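Local coordinates for protein phosphinothricin N-acetyltransferase (Brucella ovis, PDB 5DWN) that binds acetyl-CoA and probably transfers its acetyl group to an acceptor, perhaps the amine of phosphinothricin, at residues 90-95 with 108-113. Residues are numbered along the deposited sequence; the frame is centred on the assembly and turned at random.
With ACO (acetyl coenzyme *a), chain E.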
loop_
_atom_site.group_PDB
_atom_site.type_symbol
_atom_site.label_atom_id
_atom_site.label_comp_id
_atom_site.label_asym_id
_atom_site.label_seq_id
_atom_site.Cartn_x
_atom_site.Cartn_y
_atom_site.Cartn_z
ATOM N N ALA A 90 0.091 -8.058 7.850
ATOM C CA ALA A 90 1.046 -8.572 6.879
ATOM C C ALA A 90 0.345 -8.708 5.534
ATOM O O ALA A 90 -0.879 -8.677 5.452
ATOM C CB ALA A 90 1.627 -9.926 7.318
ATOM N N GLU A 91 1.142 -8.847 4.469
ATOM C CA GLU A 91 0.644 -9.015 3.109
ATOM C C GLU A 91 1.255 -10.296 2.542
ATOM O O GLU A 91 2.411 -10.597 2.840
ATOM C CB GLU A 91 1.042 -7.785 2.237
ATOM C CG GLU A 91 0.826 -7.944 0.727
ATOM C CD GLU A 91 1.108 -6.659 -0.076
ATOM O OE1 GLU A 91 1.387 -5.600 0.541
ATOM O OE2 GLU A 91 1.038 -6.718 -1.329
ATOM N N ASP A 92 0.506 -11.060 1.734
ATOM C CA ASP A 92 1.065 -12.285 1.152
ATOM C C ASP A 92 1.323 -12.097 -0.341
ATOM O O ASP A 92 0.645 -11.318 -1.012
ATOM C CB ASP A 92 0.156 -13.519 1.385
ATOM C CG ASP A 92 -1.160 -13.477 0.578
ATOM O OD1 ASP A 92 -1.308 -14.201 -0.444
ATOM O OD2 ASP A 92 -2.067 -12.730 0.986
ATOM N N SER A 93 2.355 -12.775 -0.847
ATOM C CA SER A 93 2.643 -12.821 -2.277
ATOM C C SER A 93 2.930 -14.267 -2.625
ATOM O O SER A 93 3.608 -14.953 -1.861
ATOM C CB SER A 93 3.862 -11.938 -2.669
ATOM O OG SER A 93 3.738 -10.603 -2.174
ATOM N N ILE A 94 2.436 -14.736 -3.768
ATOM C CA ILE A 94 2.660 -16.136 -4.120
ATOM C C ILE A 94 2.719 -16.261 -5.628
ATOM O O ILE A 94 1.938 -15.631 -6.346
ATOM C CB ILE A 94 1.571 -17.038 -3.508
ATOM C CG1 ILE A 94 1.729 -18.494 -3.955
ATOM C CG2 ILE A 94 0.201 -16.539 -3.889
ATOM C CD1 ILE A 94 0.987 -19.455 -3.041
ATOM N N TYR A 95 3.682 -17.058 -6.101
ATOM C CA TYR A 95 3.929 -17.264 -7.522
ATOM C C TYR A 95 4.228 -18.736 -7.760
ATOM O O TYR A 95 5.110 -19.298 -7.107
ATOM C CB TYR A 95 5.100 -16.412 -8.012
ATOM C CG TYR A 95 4.750 -14.954 -8.066
ATOM C CD1 TYR A 95 4.284 -14.396 -9.237
ATOM C CD2 TYR A 95 4.830 -14.143 -6.933
ATOM C CE1 TYR A 95 3.932 -13.065 -9.305
ATOM C CE2 TYR A 95 4.480 -12.790 -6.998
ATOM C CZ TYR A 95 4.025 -12.274 -8.188
ATOM O OH TYR A 95 3.657 -10.954 -8.299
ATOM N N LEU A 108 -1.560 -25.153 -1.145
ATOM C CA LEU A 108 -0.673 -25.754 -0.151
ATOM C C LEU A 108 0.296 -24.725 0.421
ATOM O O LEU A 108 0.560 -24.710 1.633
ATOM C CB LEU A 108 0.091 -26.909 -0.794
ATOM C CG LEU A 108 0.745 -28.034 -0.015
ATOM C CD1 LEU A 108 -0.293 -28.766 0.837
ATOM C CD2 LEU A 108 1.411 -29.005 -1.000
ATOM N N LEU A 109 0.858 -23.871 -0.440
ATOM C CA LEU A 109 1.826 -22.867 0.009
ATOM C C LEU A 109 1.163 -21.783 0.839
ATOM O O LEU A 109 1.702 -21.352 1.868
ATOM C CB LEU A 109 2.513 -22.202 -1.197
ATOM C CG LEU A 109 3.871 -22.685 -1.666
ATOM C CD1 LEU A 109 4.219 -21.986 -2.992
ATOM C CD2 LEU A 109 4.930 -22.401 -0.609
ATOM N N LEU A 110 0.028 -21.275 0.362
ATOM C CA LEU A 110 -0.643 -20.200 1.072
ATOM C C LEU A 110 -1.168 -20.685 2.413
ATOM O O LEU A 110 -1.122 -19.947 3.404
ATOM C CB LEU A 110 -1.770 -19.619 0.210
ATOM C CG LEU A 110 -2.490 -18.410 0.827
ATOM C CD1 LEU A 110 -1.496 -17.341 1.312
ATOM C CD2 LEU A 110 -3.528 -17.811 -0.155
ATOM N N ARG A 111 -1.635 -21.944 2.481
ATOM C CA ARG A 111 -2.108 -22.464 3.757
ATOM C C ARG A 111 -0.978 -22.474 4.779
ATOM O O ARG A 111 -1.169 -22.073 5.933
ATOM C CB ARG A 111 -2.701 -23.874 3.581
ATOM C CG ARG A 111 -3.495 -24.336 4.802
ATOM C CD ARG A 111 -3.919 -25.798 4.682
ATOM N NE ARG A 111 -4.678 -26.108 3.466
ATOM C CZ ARG A 111 -5.996 -25.971 3.349
ATOM N NH1 ARG A 111 -6.711 -25.481 4.353
ATOM N NH2 ARG A 111 -6.603 -26.317 2.222
ATOM N N GLU A 112 0.216 -22.906 4.364
ATOM C CA GLU A 112 1.344 -22.959 5.287
ATOM C C GLU A 112 1.865 -21.564 5.615
ATOM O O GLU A 112 2.308 -21.318 6.743
ATOM C CB GLU A 112 2.461 -23.823 4.705
ATOM C CG GLU A 112 3.688 -23.974 5.606
ATOM C CD GLU A 112 3.382 -24.653 6.960
ATOM O OE1 GLU A 112 2.311 -25.296 7.112
ATOM O OE2 GLU A 112 4.219 -24.526 7.874
ATOM N N LEU A 113 1.821 -20.634 4.650
ATOM C CA LEU A 113 2.205 -19.252 4.945
ATOM C C LEU A 113 1.276 -18.640 5.989
ATOM O O LEU A 113 1.730 -17.941 6.905
ATOM C CB LEU A 113 2.206 -18.403 3.664
ATOM C CG LEU A 113 2.767 -16.972 3.800
ATOM C CD1 LEU A 113 4.301 -16.989 3.913
ATOM C CD2 LEU A 113 2.370 -16.074 2.635
HETATM N N1A ACO E . -10.206 -20.457 -12.117
HETATM C C2A ACO E . -10.972 -20.863 -11.099
HETATM N N3A ACO E . -10.601 -21.369 -9.919
HETATM C C4A ACO E . -9.269 -21.451 -9.831
HETATM C C5A ACO E . -8.351 -21.085 -10.802
HETATM C C6A ACO E . -8.866 -20.552 -11.999
HETATM N N6A ACO E . -8.106 -20.095 -13.000
HETATM N N7A ACO E . -7.054 -21.314 -10.366
HETATM C C8A ACO E . -7.216 -21.796 -9.157
HETATM N N9A ACO E . -8.524 -21.905 -8.769
HETATM C C1B ACO E . -9.006 -22.401 -7.481
HETATM C C2B ACO E . -8.812 -23.909 -7.295
HETATM O O2B ACO E . -9.962 -24.646 -7.701
HETATM C C3B ACO E . -8.604 -23.994 -5.784
HETATM O O3B ACO E . -9.860 -23.995 -5.073
HETATM P P3B ACO E . -10.531 -25.320 -4.423
HETATM O O7A ACO E . -11.779 -24.922 -3.705
HETATM O O8A ACO E . -10.760 -26.249 -5.622
HETATM O O9A ACO E . -9.490 -25.946 -3.502
HETATM C C4B ACO E . -7.854 -22.703 -5.448
HETATM O O4B ACO E . -8.266 -21.755 -6.458
HETATM C C5B ACO E . -6.350 -22.824 -5.429
HETATM O O5B ACO E . -5.943 -23.552 -6.606
HETATM P P1A ACO E . -4.437 -23.868 -6.938
HETATM O O1A ACO E . -4.272 -24.971 -7.912
HETATM O O2A ACO E . -3.676 -24.112 -5.674
HETATM O O3A ACO E . -3.830 -22.521 -7.529
HETATM P P2A ACO E . -2.390 -22.251 -8.146
HETATM O O4A ACO E . -1.478 -23.331 -7.736
HETATM O O5A ACO E . -2.531 -22.181 -9.667
HETATM O O6A ACO E . -1.978 -20.831 -7.574
HETATM C CBP ACO E . -1.847 -18.563 -8.413
HETATM C CCP ACO E . -2.761 -19.710 -7.985
HETATM C CDP ACO E . -2.716 -17.364 -8.804
HETATM C CEP ACO E . -0.942 -18.185 -7.232
HETATM C CAP ACO E . -0.978 -19.018 -9.613
HETATM O OAP ACO E . -1.819 -19.365 -10.694
HETATM C C9P ACO E . 0.079 -18.032 -10.080
HETATM O O9P ACO E . 1.212 -18.090 -9.610
HETATM N N8P ACO E . -0.308 -17.132 -10.990
HETATM C C7P ACO E . 0.616 -16.228 -11.665
HETATM C C6P ACO E . 1.387 -15.359 -10.689
HETATM C C5P ACO E . 0.485 -14.442 -9.902
HETATM O O5P ACO E . -0.412 -13.807 -10.446
HETATM N N4P ACO E . 0.739 -14.343 -8.601
HETATM C C3P ACO E . 0.034 -13.408 -7.736
HETATM C C2P ACO E . -1.066 -14.095 -6.956
HETATM S S1P ACO E . -2.031 -12.943 -5.916
HETATM C C ACO E . -0.981 -12.593 -4.542
HETATM O O ACO E . 0.143 -13.005 -4.462
HETATM C CH3 ACO E . -1.619 -11.681 -3.536
#
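The backbone of Ile94 holds acetyl-CoA at two points. Its O accepts from N4P of the pantetheine arm at 2.9 Å, and its N donates to the acetyl oxygen O at 3.0 Å. Both bonds are bent. N4P also lies over one face of the Tyr95 ring, offset toward the rim.

The Ile94 side chain reaches both cofactor and helix. Its CG1 runs anti to the backbone N (chi1 176°), which carries CD1 to the helix. There CD1 lies 3.6 Å from Leu109 CB and also packs on Leu110. The CG2 branch turns to the cofactor and touches the acetyl oxygen O at 3.6 Å.

Asp92 makes the other half of the contact. Its chi1 of 70° swings the carboxylate so that OD1 lies 3.6 Å from the methyl Leu110 CD1. The Asp92 and Leu110 side chains cross at about a right angle. Nearer the backbone, Asp92 CB meets Leu113 CD2 at 3.6 Å. Leu125, Ala127 and Phe147 also touch Asp92, and OD1 is hydrogen-bonded to His142 of helix 136-144.

Strand 89-96 and helix 105-119 begin the beta-alpha-beta unit that strand 124-129 completes. The short segments run nearly antiparallel, at 155°. The chain linking them carries Gly102, Gln103, Gly104, Gly106 and Lys107, which bind acetyl-CoA and match the GNAT pyrophosphate-binding loop.

No hydrogen bond joins strand and helix here; the direct contact is van der Waals, mostly between aliphatic groups. The His142 bond probably offsets the cost of burying the Asp92 carboxylate. The bond from Ile94 N to the thioester carbonyl would be expected to polarise it, consistent with a role in acetyl transfer.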